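PDB 4BQH: Udp-n-acetylglucosamine pyrophosphorylase from Trypanosoma brucei, which probably catalyses the transfer of the uridylyl group of UTP to N-acetyl-alpha-D-glucosamine 1-phosphate, giving UDP-N-acetylglucosamine and diphosphate. Local coordinates for residues H459-E468 and A491-A502; E316-A324 and L350-S358. All coordinates share one frame; numbering follows the deposited sequence.

Contact 1: H459-E468 and A491-A502; sequences HTRWLITALE and AVAVMRSCSIKA
Met-495 enters helix 459-468 as a knob, its side chain seated among Thr-460, Leu-463, Ile-464 and Leu-467. The chain bends twice on the way, at chi2 (-80°) and again at the thioether, which folds CE back into the hole. There Met-495 CE lies 3.7 Å from Ile-464 CG1 and close to Thr-460 CG2, while Leu-463 passes at about a right angle and brings CD2 to 4.0 Å from Met-495 CE. One turn further along helix 459-468, Leu-467 and Val-492 run past each other in opposite directions, and Val-492 CG2 presses on Leu-467 CB at 3.3 Å, closer than ordinary van der Waals contact. Beyond them, Glu-468 and Arg-496 meet nearly at right angles in a salt bridge. Glu-468 OE2 is 2.7 Å from Arg-496 NH2, with carboxylate and guanidinium planes 57° apart, a single-point rather than two-pronged pairing; Arg-496 NE is buried without a partner.

At the other end the partner is the chain beyond the helix. Thr-460 OG1, placed beside its own backbone N, accepts a bond from Ala-502 N (2.9 Å) and also bonds Leu-456 O, so two partners fix the hydroxyl. Ala-502 CB packs on Leu-463 CD2 at 3.7 Å, and Ala-502 O touches His-459 CB at 3.3 Å, near the ring plane but farther from the ring atoms. A Schellman motif, with Ile-500 N returning to Met-495 O, leads into strand 501-504. From helix 519-528, Val-522 touches Leu-463, Ile-523 touches Leu-467, and Leu-526 touches Ala-491 and Met-495. The arrangement is an antiparallel helix pair, crossing at -154°, whose second helix runs into a two-stranded parallel sheet joined through helix 519-528: a small beta-alpha-beta unit.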
loop_
_atom_site.group_PDB
_atom_site.type_symbol
_atom_site.label_atom_id
_atom_site.label_comp_id
_atom_site.label_asym_id
_atom_site.label_seq_id
_atom_site.Cartn_x
_atom_site.Cartn_y
_atom_site.Cartn_z
ATOM N N HIS A 459 12.134 -7.281 15.870
ATOM C CA HIS A 459 11.966 -6.833 17.271
ATOM C C HIS A 459 13.087 -7.323 18.152
ATOM O O HIS A 459 13.513 -6.633 19.086
ATOM C CB HIS A 459 10.609 -7.258 17.804
ATOM C CG HIS A 459 9.467 -6.595 17.088
ATOM N ND1 HIS A 459 8.193 -6.967 17.258
ATOM C CD2 HIS A 459 9.463 -5.601 16.103
ATOM C CE1 HIS A 459 7.409 -6.204 16.483
ATOM N NE2 HIS A 459 8.193 -5.387 15.761
ATOM N N THR A 460 13.574 -8.522 17.851
ATOM C CA THR A 460 14.699 -9.110 18.563
ATOM C C THR A 460 15.939 -8.272 18.383
ATOM O O THR A 460 16.673 -8.047 19.333
ATOM C CB THR A 460 14.965 -10.565 18.124
ATOM O OG1 THR A 460 13.786 -11.345 18.347
ATOM C CG2 THR A 460 16.111 -11.178 18.919
ATOM N N ARG A 461 16.183 -7.799 17.159
ATOM C CA ARG A 461 17.293 -6.907 16.936
ATOM C C ARG A 461 17.130 -5.618 17.742
ATOM O O ARG A 461 18.103 -5.122 18.302
ATOM C CB ARG A 461 17.468 -6.572 15.441
ATOM C CG ARG A 461 18.082 -7.713 14.633
ATOM C CD ARG A 461 18.315 -7.353 13.159
ATOM N NE ARG A 461 17.089 -7.013 12.410
ATOM C CZ ARG A 461 16.343 -7.887 11.732
ATOM N NH1 ARG A 461 16.673 -9.171 11.712
ATOM N NH2 ARG A 461 15.271 -7.480 11.066
ATOM N N TRP A 462 15.911 -5.075 17.805
ATOM C CA TRP A 462 15.728 -3.812 18.512
ATOM C C TRP A 462 16.024 -3.973 19.975
ATOM O O TRP A 462 16.663 -3.107 20.597
ATOM C CB TRP A 462 14.312 -3.298 18.408
ATOM C CG TRP A 462 13.856 -2.898 17.054
ATOM C CD1 TRP A 462 14.625 -2.677 15.912
ATOM C CD2 TRP A 462 12.496 -2.567 16.680
ATOM N NE1 TRP A 462 13.818 -2.305 14.859
ATOM C CE2 TRP A 462 12.535 -2.199 15.264
ATOM C CE3 TRP A 462 11.275 -2.545 17.355
ATOM C CZ2 TRP A 462 11.395 -1.834 14.577
ATOM C CZ3 TRP A 462 10.127 -2.192 16.648
ATOM C CH2 TRP A 462 10.191 -1.854 15.278
ATOM N N LEU A 463 15.547 -5.079 20.540
ATOM C CA LEU A 463 15.719 -5.311 21.978
ATOM C C LEU A 463 17.188 -5.547 22.344
ATOM O O LEU A 463 17.670 -4.994 23.345
ATOM C CB LEU A 463 14.838 -6.482 22.429
ATOM C CG LEU A 463 14.908 -6.791 23.929
ATOM C CD1 LEU A 463 14.576 -5.544 24.747
ATOM C CD2 LEU A 463 13.950 -7.936 24.257
ATOM N N ILE A 464 17.900 -6.333 21.527
ATOM C CA ILE A 464 19.349 -6.569 21.731
ATOM C C ILE A 464 20.113 -5.245 21.679
ATOM O O ILE A 464 20.932 -4.966 22.552
ATOM C CB ILE A 464 19.934 -7.608 20.756
ATOM C CG1 ILE A 464 19.387 -8.980 21.108
ATOM C CG2 ILE A 464 21.472 -7.671 20.827
ATOM C CD1 ILE A 464 19.660 -10.041 20.073
ATOM N N THR A 465 19.779 -4.398 20.709
ATOM C CA THR A 465 20.357 -3.050 20.644
ATOM C C THR A 465 20.078 -2.213 21.893
ATOM O O THR A 465 20.984 -1.539 22.422
ATOM C CB THR A 465 19.852 -2.292 19.394
ATOM O OG1 THR A 465 20.275 -3.007 18.230
ATOM C CG2 THR A 465 20.416 -0.869 19.360
ATOM N N ALA A 466 18.833 -2.241 22.373
ATOM C CA ALA A 466 18.486 -1.492 23.583
ATOM C C ALA A 466 19.269 -2.015 24.798
ATOM O O ALA A 466 19.753 -1.229 25.622
ATOM C CB ALA A 466 16.995 -1.546 23.845
ATOM N N LEU A 467 19.409 -3.340 24.885
ATOM C CA LEU A 467 20.155 -3.958 25.982
ATOM C C LEU A 467 21.636 -3.597 25.951
ATOM O O LEU A 467 22.241 -3.322 27.001
ATOM C CB LEU A 467 19.968 -5.478 25.963
ATOM C CG LEU A 467 18.642 -5.960 26.563
ATOM C CD1 LEU A 467 18.375 -7.437 26.269
ATOM C CD2 LEU A 467 18.618 -5.679 28.063
ATOM N N GLU A 468 22.214 -3.578 24.753
ATOM C CA GLU A 468 23.624 -3.243 24.576
ATOM C C GLU A 468 23.926 -1.776 24.881
ATOM O O GLU A 468 25.008 -1.462 25.391
ATOM C CB GLU A 468 24.116 -3.605 23.176
ATOM C CG GLU A 468 24.409 -5.087 22.995
ATOM C CD GLU A 468 24.694 -5.463 21.556
ATOM O OE1 GLU A 468 24.188 -4.774 20.638
ATOM O OE2 GLU A 468 25.422 -6.455 21.338
ATOM N N ALA A 491 21.965 -10.366 30.462
ATOM C CA ALA A 491 20.692 -10.521 29.759
ATOM C C ALA A 491 20.881 -10.696 28.242
ATOM O O ALA A 491 20.193 -11.516 27.624
ATOM C CB ALA A 491 19.754 -9.361 30.068
ATOM N N VAL A 492 21.824 -9.953 27.657
ATOM C CA VAL A 492 22.118 -10.064 26.232
ATOM C C VAL A 492 22.694 -11.442 25.948
ATOM O O VAL A 492 22.361 -12.066 24.933
ATOM C CB VAL A 492 23.112 -8.987 25.731
ATOM C CG1 VAL A 492 23.446 -9.198 24.256
ATOM C CG2 VAL A 492 22.545 -7.599 25.936
ATOM N N ALA A 493 23.570 -11.912 26.841
ATOM C CA ALA A 493 24.175 -13.228 26.666
ATOM C C ALA A 493 23.115 -14.320 26.680
ATOM O O ALA A 493 23.208 -15.279 25.899
ATOM C CB ALA A 493 25.259 -13.487 27.713
ATOM N N VAL A 494 22.112 -14.175 27.550
ATOM C CA VAL A 494 20.960 -15.085 27.571
ATOM C C VAL A 494 20.168 -15.021 26.253
ATOM O O VAL A 494 19.805 -16.072 25.720
ATOM C CB VAL A 494 20.042 -14.854 28.794
ATOM C CG1 VAL A 494 18.785 -15.717 28.736
ATOM C CG2 VAL A 494 20.808 -15.166 30.074
ATOM N N MET A 495 19.935 -13.808 25.728
ATOM C CA MET A 495 19.186 -13.634 24.462
ATOM C C MET A 495 19.862 -14.436 23.370
ATOM O O MET A 495 19.214 -15.181 22.636
ATOM C CB MET A 495 19.175 -12.172 23.992
ATOM C CG MET A 495 18.318 -11.185 24.759
ATOM S SD MET A 495 16.563 -11.188 24.372
ATOM C CE MET A 495 16.474 -10.561 22.692
ATOM N N ARG A 496 21.177 -14.269 23.272
ATOM C CA ARG A 496 21.958 -14.919 22.230
ATOM C C ARG A 496 22.019 -16.436 22.332
ATOM O O ARG A 496 21.676 -17.136 21.369
ATOM C CB ARG A 496 23.343 -14.294 22.135
ATOM C CG ARG A 496 23.287 -12.979 21.396
ATOM C CD ARG A 496 24.614 -12.263 21.390
ATOM N NE ARG A 496 24.392 -10.864 21.075
ATOM C CZ ARG A 496 25.219 -10.106 20.369
ATOM N NH1 ARG A 496 26.349 -10.614 19.886
ATOM N NH2 ARG A 496 24.908 -8.836 20.140
ATOM N N SER A 497 22.414 -16.950 23.491
ATOM C CA SER A 497 22.629 -18.390 23.626
ATOM C C SER A 497 21.332 -19.205 23.726
ATOM O O SER A 497 21.314 -20.384 23.386
ATOM C CB SER A 497 23.582 -18.694 24.787
ATOM O OG SER A 497 23.034 -18.243 26.009
ATOM N N CYS A 498 20.238 -18.584 24.160
ATOM C CA CYS A 498 18.969 -19.300 24.216
ATOM C C CYS A 498 18.073 -18.980 23.015
ATOM O O CYS A 498 16.928 -19.427 22.961
ATOM C CB CYS A 498 18.243 -19.025 25.525
ATOM S SG CYS A 498 19.161 -19.638 26.951
ATOM N N SER A 499 18.601 -18.191 22.086
ATOM C CA SER A 499 17.859 -17.755 20.888
ATOM C C SER A 499 16.489 -17.163 21.235
ATOM O O SER A 499 15.501 -17.419 20.543
ATOM C CB SER A 499 17.679 -18.927 19.902
ATOM O OG SER A 499 18.922 -19.495 19.568
ATOM N N ILE A 500 16.431 -16.367 22.311
ATOM C CA ILE A 500 15.173 -15.747 22.735
ATOM C C ILE A 500 14.785 -14.657 21.728
ATOM O O ILE A 500 15.625 -13.891 21.287
ATOM C CB ILE A 500 15.324 -15.087 24.130
ATOM C CG1 ILE A 500 15.874 -16.072 25.180
ATOM C CG2 ILE A 500 14.024 -14.430 24.595
ATOM C CD1 ILE A 500 15.021 -17.279 25.467
ATOM N N LYS A 501 13.508 -14.594 21.381
ATOM C CA LYS A 501 13.003 -13.558 20.477
ATOM C C LYS A 501 12.240 -12.502 21.249
ATOM O O LYS A 501 11.970 -12.677 22.410
ATOM C CB LYS A 501 12.058 -14.186 19.460
ATOM C CG LYS A 501 12.702 -15.316 18.659
ATOM C CD LYS A 501 13.961 -14.900 17.930
ATOM C CE LYS A 501 14.576 -16.150 17.294
ATOM N NZ LYS A 501 16.002 -15.934 16.882
ATOM N N ALA A 502 11.886 -11.414 20.580
ATOM C CA ALA A 502 10.995 -10.426 21.177
ATOM C C ALA A 502 9.825 -10.137 20.238
ATOM O O ALA A 502 9.942 -10.254 19.002
ATOM C CB ALA A 502 11.771 -9.147 21.485
#

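Contact 2: E316-A324 and L350-S358; sequences ERVGVFVRA and LKFNCANIS
Val-320 and Ala-355 face each other across a single antiparallel bridge, as a non-hydrogen-bonded pair with a backbone bond to each side. Asn-356 N donates to Gly-319 O at 2.9 Å, almost straight at 173° but tilted out of the carbonyl plane. Phe-321 N donates a hydrogen bond to Cys-354 O (3.0 Å), arriving nearly along the C=O axis. Both acceptors also meet a CA-H group, Gly-319 O that of Ala-355 and Cys-354 O that of Val-320.

Water stands in for the second bond of each flanking hydrogen-bonded pair. One molecule accepts from Gly-319 N and makes a weak bond to Asn-356 O; another donates to Phe-321 O (2.8 Å) and accepts from Cys-354 N. The backbones thus draw apart on both flanks, in keeping with touching parts whose directions differ by 116°.

Apolar contacts lie beside the bridge. Val-318 lays both methyls against Ala-355, the nearer being CG1, 3.7 Å from Ala-355 CB. Phe-352 approaches Val-320 at about a right angle, and its ring lies obliquely to Val-322, whose CG1 is 3.7 Å from Phe-352 CE1. Phe-321 CB also meets Cys-354 CB.

The Phe-321 ring sets its edge, in plane, against Cys-354 O and crosses Asn-356 obliquely, ring and amide planes 84° apart. Asn-356 CG stands opposite its own backbone N, which carries the amide to this ring, OD1 lying 3.6 Å from Phe-321 CE1. That oxygen also accepts from Ser-358 N, which comes from above the carbonyl plane, closing an Asx turn that ties the amide to the chain at the corner. Here strand 320-324, central in a three-stranded antiparallel sheet, meets strand 355-357: a one-bridge junction between a small sheet and the large mixed central sheet of the GT-A-type uridylyltransferase fold.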
loop_
_atom_site.group_PDB
_atom_site.type_symbol
_atom_site.label_atom_id
_atom_site.label_comp_id
_atom_site.label_asym_id
_atom_site.label_seq_id
_atom_site.Cartn_x
_atom_site.Cartn_y
_atom_site.Cartn_z
ATOM N N GLU A 316 14.090 -14.342 -8.889
ATOM C CA GLU A 316 12.920 -13.906 -8.121
ATOM C C GLU A 316 11.847 -13.301 -9.027
ATOM O O GLU A 316 12.142 -12.408 -9.834
ATOM C CB GLU A 316 13.281 -12.912 -7.021
ATOM C CG GLU A 316 12.099 -12.657 -6.086
ATOM C CD GLU A 316 12.317 -11.526 -5.103
ATOM O OE1 GLU A 316 13.417 -10.944 -5.091
ATOM O OE2 GLU A 316 11.363 -11.223 -4.349
ATOM N N ARG A 317 10.617 -13.786 -8.898
ATOM C CA ARG A 317 9.523 -13.308 -9.754
ATOM C C ARG A 317 8.925 -12.013 -9.205
ATOM O O ARG A 317 7.833 -12.019 -8.648
ATOM C CB ARG A 317 8.424 -14.366 -9.882
ATOM C CG ARG A 317 8.905 -15.705 -10.435
ATOM C CD ARG A 317 7.717 -16.660 -10.554
ATOM N NE ARG A 317 7.201 -16.778 -11.929
ATOM C CZ ARG A 317 6.532 -15.841 -12.615
ATOM N NH1 ARG A 317 6.266 -14.642 -12.097
ATOM N NH2 ARG A 317 6.134 -16.102 -13.854
ATOM N N VAL A 318 9.642 -10.905 -9.382
ATOM C CA VAL A 318 9.199 -9.605 -8.898
ATOM C C VAL A 318 9.536 -8.568 -9.987
ATOM O O VAL A 318 10.427 -8.793 -10.800
ATOM C CB VAL A 318 9.908 -9.259 -7.574
ATOM C CG1 VAL A 318 11.414 -9.185 -7.772
ATOM C CG2 VAL A 318 9.397 -7.948 -6.985
ATOM N N GLY A 319 8.803 -7.463 -10.024
ATOM C CA GLY A 319 9.098 -6.434 -11.009
ATOM C C GLY A 319 10.280 -5.609 -10.529
ATOM O O GLY A 319 10.521 -5.530 -9.334
ATOM N N VAL A 320 11.042 -5.032 -11.464
ATOM C CA VAL A 320 12.172 -4.156 -11.100
ATOM C C VAL A 320 12.012 -2.790 -11.725
ATOM O O VAL A 320 11.406 -2.648 -12.804
ATOM C CB VAL A 320 13.558 -4.724 -11.476
ATOM C CG1 VAL A 320 13.830 -6.031 -10.695
ATOM C CG2 VAL A 320 13.644 -4.961 -12.987
ATOM N N PHE A 321 12.498 -1.769 -11.005
ATOM C CA PHE A 321 12.428 -0.405 -11.541
ATOM C C PHE A 321 13.469 -0.158 -12.609
ATOM O O PHE A 321 14.638 -0.588 -12.490
ATOM C CB PHE A 321 12.549 0.637 -10.439
ATOM C CG PHE A 321 11.250 0.899 -9.748
ATOM C CD1 PHE A 321 10.871 0.121 -8.677
ATOM C CD2 PHE A 321 10.373 1.885 -10.214
ATOM C CE1 PHE A 321 9.644 0.321 -8.055
ATOM C CE2 PHE A 321 9.152 2.116 -9.583
ATOM C CZ PHE A 321 8.788 1.306 -8.509
ATOM N N VAL A 322 13.028 0.523 -13.666
ATOM C CA VAL A 322 13.898 0.866 -14.798
ATOM C C VAL A 322 13.561 2.280 -15.265
ATOM O O VAL A 322 12.481 2.799 -14.978
ATOM C CB VAL A 322 13.699 -0.101 -15.994
ATOM C CG1 VAL A 322 13.817 -1.564 -15.558
ATOM C CG2 VAL A 322 12.349 0.116 -16.663
ATOM N N ARG A 323 14.489 2.881 -16.006
ATOM C CA ARG A 323 14.205 4.128 -16.712
ATOM C C ARG A 323 14.375 3.872 -18.206
ATOM O O ARG A 323 15.407 3.348 -18.644
ATOM C CB ARG A 323 15.147 5.240 -16.263
ATOM C CG ARG A 323 14.635 6.615 -16.680
ATOM C CD ARG A 323 15.593 7.726 -16.306
ATOM N NE ARG A 323 16.783 7.704 -17.144
ATOM C CZ ARG A 323 17.854 8.463 -16.933
ATOM N NH1 ARG A 323 17.879 9.296 -15.901
ATOM N NH2 ARG A 323 18.901 8.373 -17.742
ATOM N N ALA A 324 13.362 4.223 -18.979
ATOM C CA ALA A 324 13.394 4.004 -20.428
ATOM C C ALA A 324 13.085 5.305 -21.120
ATOM O O ALA A 324 12.024 5.894 -20.900
ATOM C CB ALA A 324 12.385 2.947 -20.818
ATOM N N LEU A 350 23.447 -7.814 -9.002
ATOM C CA LEU A 350 22.634 -7.690 -10.212
ATOM C C LEU A 350 22.571 -6.235 -10.653
ATOM O O LEU A 350 22.500 -5.336 -9.824
ATOM C CB LEU A 350 21.203 -8.195 -9.976
ATOM C CG LEU A 350 20.932 -9.683 -9.740
ATOM C CD1 LEU A 350 19.544 -9.853 -9.149
ATOM C CD2 LEU A 350 21.033 -10.503 -11.029
ATOM N N LYS A 351 22.599 -6.016 -11.969
ATOM C CA LYS A 351 22.479 -4.676 -12.540
ATOM C C LYS A 351 21.075 -4.109 -12.301
ATOM O O LYS A 351 20.929 -2.919 -12.022
ATOM C CB LYS A 351 22.780 -4.711 -14.050
ATOM C CG LYS A 351 24.262 -4.937 -14.375
ATOM C CD LYS A 351 24.519 -4.915 -15.885
ATOM C CE LYS A 351 25.992 -5.156 -16.201
ATOM N NZ LYS A 351 26.189 -5.538 -17.632
ATOM N N PHE A 352 20.065 -4.970 -12.407
ATOM C CA PHE A 352 18.676 -4.558 -12.140
ATOM C C PHE A 352 18.294 -5.101 -10.785
ATOM O O PHE A 352 17.874 -6.245 -10.661
ATOM C CB PHE A 352 17.742 -5.111 -13.204
ATOM C CG PHE A 352 17.908 -4.465 -14.556
ATOM C CD1 PHE A 352 17.160 -3.334 -14.892
ATOM C CD2 PHE A 352 18.787 -4.999 -15.499
ATOM C CE1 PHE A 352 17.291 -2.740 -16.146
ATOM C CE2 PHE A 352 18.926 -4.401 -16.755
ATOM C CZ PHE A 352 18.177 -3.276 -17.075
ATOM N N ASN A 353 18.459 -4.271 -9.760
ATOM C CA ASN A 353 18.415 -4.767 -8.386
ATOM C C ASN A 353 17.507 -3.930 -7.480
ATOM O O ASN A 353 17.642 -3.951 -6.264
ATOM C CB ASN A 353 19.850 -4.800 -7.819
ATOM C CG ASN A 353 19.982 -5.739 -6.629
ATOM O OD1 ASN A 353 19.323 -6.783 -6.569
ATOM N ND2 ASN A 353 20.869 -5.389 -5.704
ATOM N N CYS A 354 16.572 -3.190 -8.076
ATOM C CA CYS A 354 15.602 -2.422 -7.257
ATOM C C CYS A 354 14.230 -3.031 -7.459
ATOM O O CYS A 354 13.489 -2.618 -8.350
ATOM C CB CYS A 354 15.607 -0.938 -7.638
ATOM S SG CYS A 354 17.184 -0.126 -7.269
ATOM N N ALA A 355 13.919 -4.049 -6.663
ATOM C CA ALA A 355 12.619 -4.741 -6.778
ATOM C C ALA A 355 11.460 -3.937 -6.181
ATOM O O ALA A 355 11.569 -3.350 -5.097
ATOM C CB ALA A 355 12.703 -6.120 -6.123
ATOM N N ASN A 356 10.342 -3.938 -6.905
ATOM C CA ASN A 356 9.148 -3.229 -6.522
ATOM C C ASN A 356 8.429 -3.909 -5.347
ATOM O O ASN A 356 7.938 -5.018 -5.494
ATOM C CB ASN A 356 8.219 -3.143 -7.747
ATOM C CG ASN A 356 6.933 -2.413 -7.439
ATOM O OD1 ASN A 356 6.904 -1.531 -6.576
ATOM N ND2 ASN A 356 5.863 -2.777 -8.131
ATOM N N ILE A 357 8.353 -3.237 -4.192
ATOM C CA ILE A 357 7.592 -3.777 -3.049
ATOM C C ILE A 357 6.248 -3.032 -2.839
ATOM O O ILE A 357 5.604 -3.154 -1.788
ATOM C CB ILE A 357 8.432 -3.853 -1.749
ATOM C CG1 ILE A 357 8.890 -2.462 -1.285
ATOM C CG2 ILE A 357 9.641 -4.780 -1.955
ATOM C CD1 ILE A 357 9.172 -2.392 0.206
ATOM N N SER A 358 5.819 -2.296 -3.858
ATOM C CA SER A 358 4.530 -1.586 -3.861
ATOM C C SER A 358 4.374 -0.708 -2.623
ATOM O O SER A 358 3.351 -0.753 -1.929
ATOM C CB SER A 358 3.342 -2.550 -4.012
ATOM O OG SER A 358 3.590 -3.381 -5.119
HETATM O O HOH W 1 6.756 -6.938 -8.084
HETATM O O HOH W 2 16.354 -2.180 -10.891
#

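Both contacts bury most of their touching residues, yet they sit differently in the molecule: contact 2 lies about 17 Å from the centre of the chain, contact 1 about 31 Å, their centres being 34 Å apart. They share no helix or strand and follow in series, contact 2 closing before contact 1 opens. Contact 2 joins two sheets mainly through backbone polarity, eked out by waters, with aliphatic and aromatic groups alongside. Contact 1 relies on interlocked apolar side chains, a methionine among them, between two helices and the start of a strand, its polar bonds being limited to a buried hydroxyl and one ion pair toward solvent, where Arg-496 is exposed. Contacts 1 and 2 do not touch.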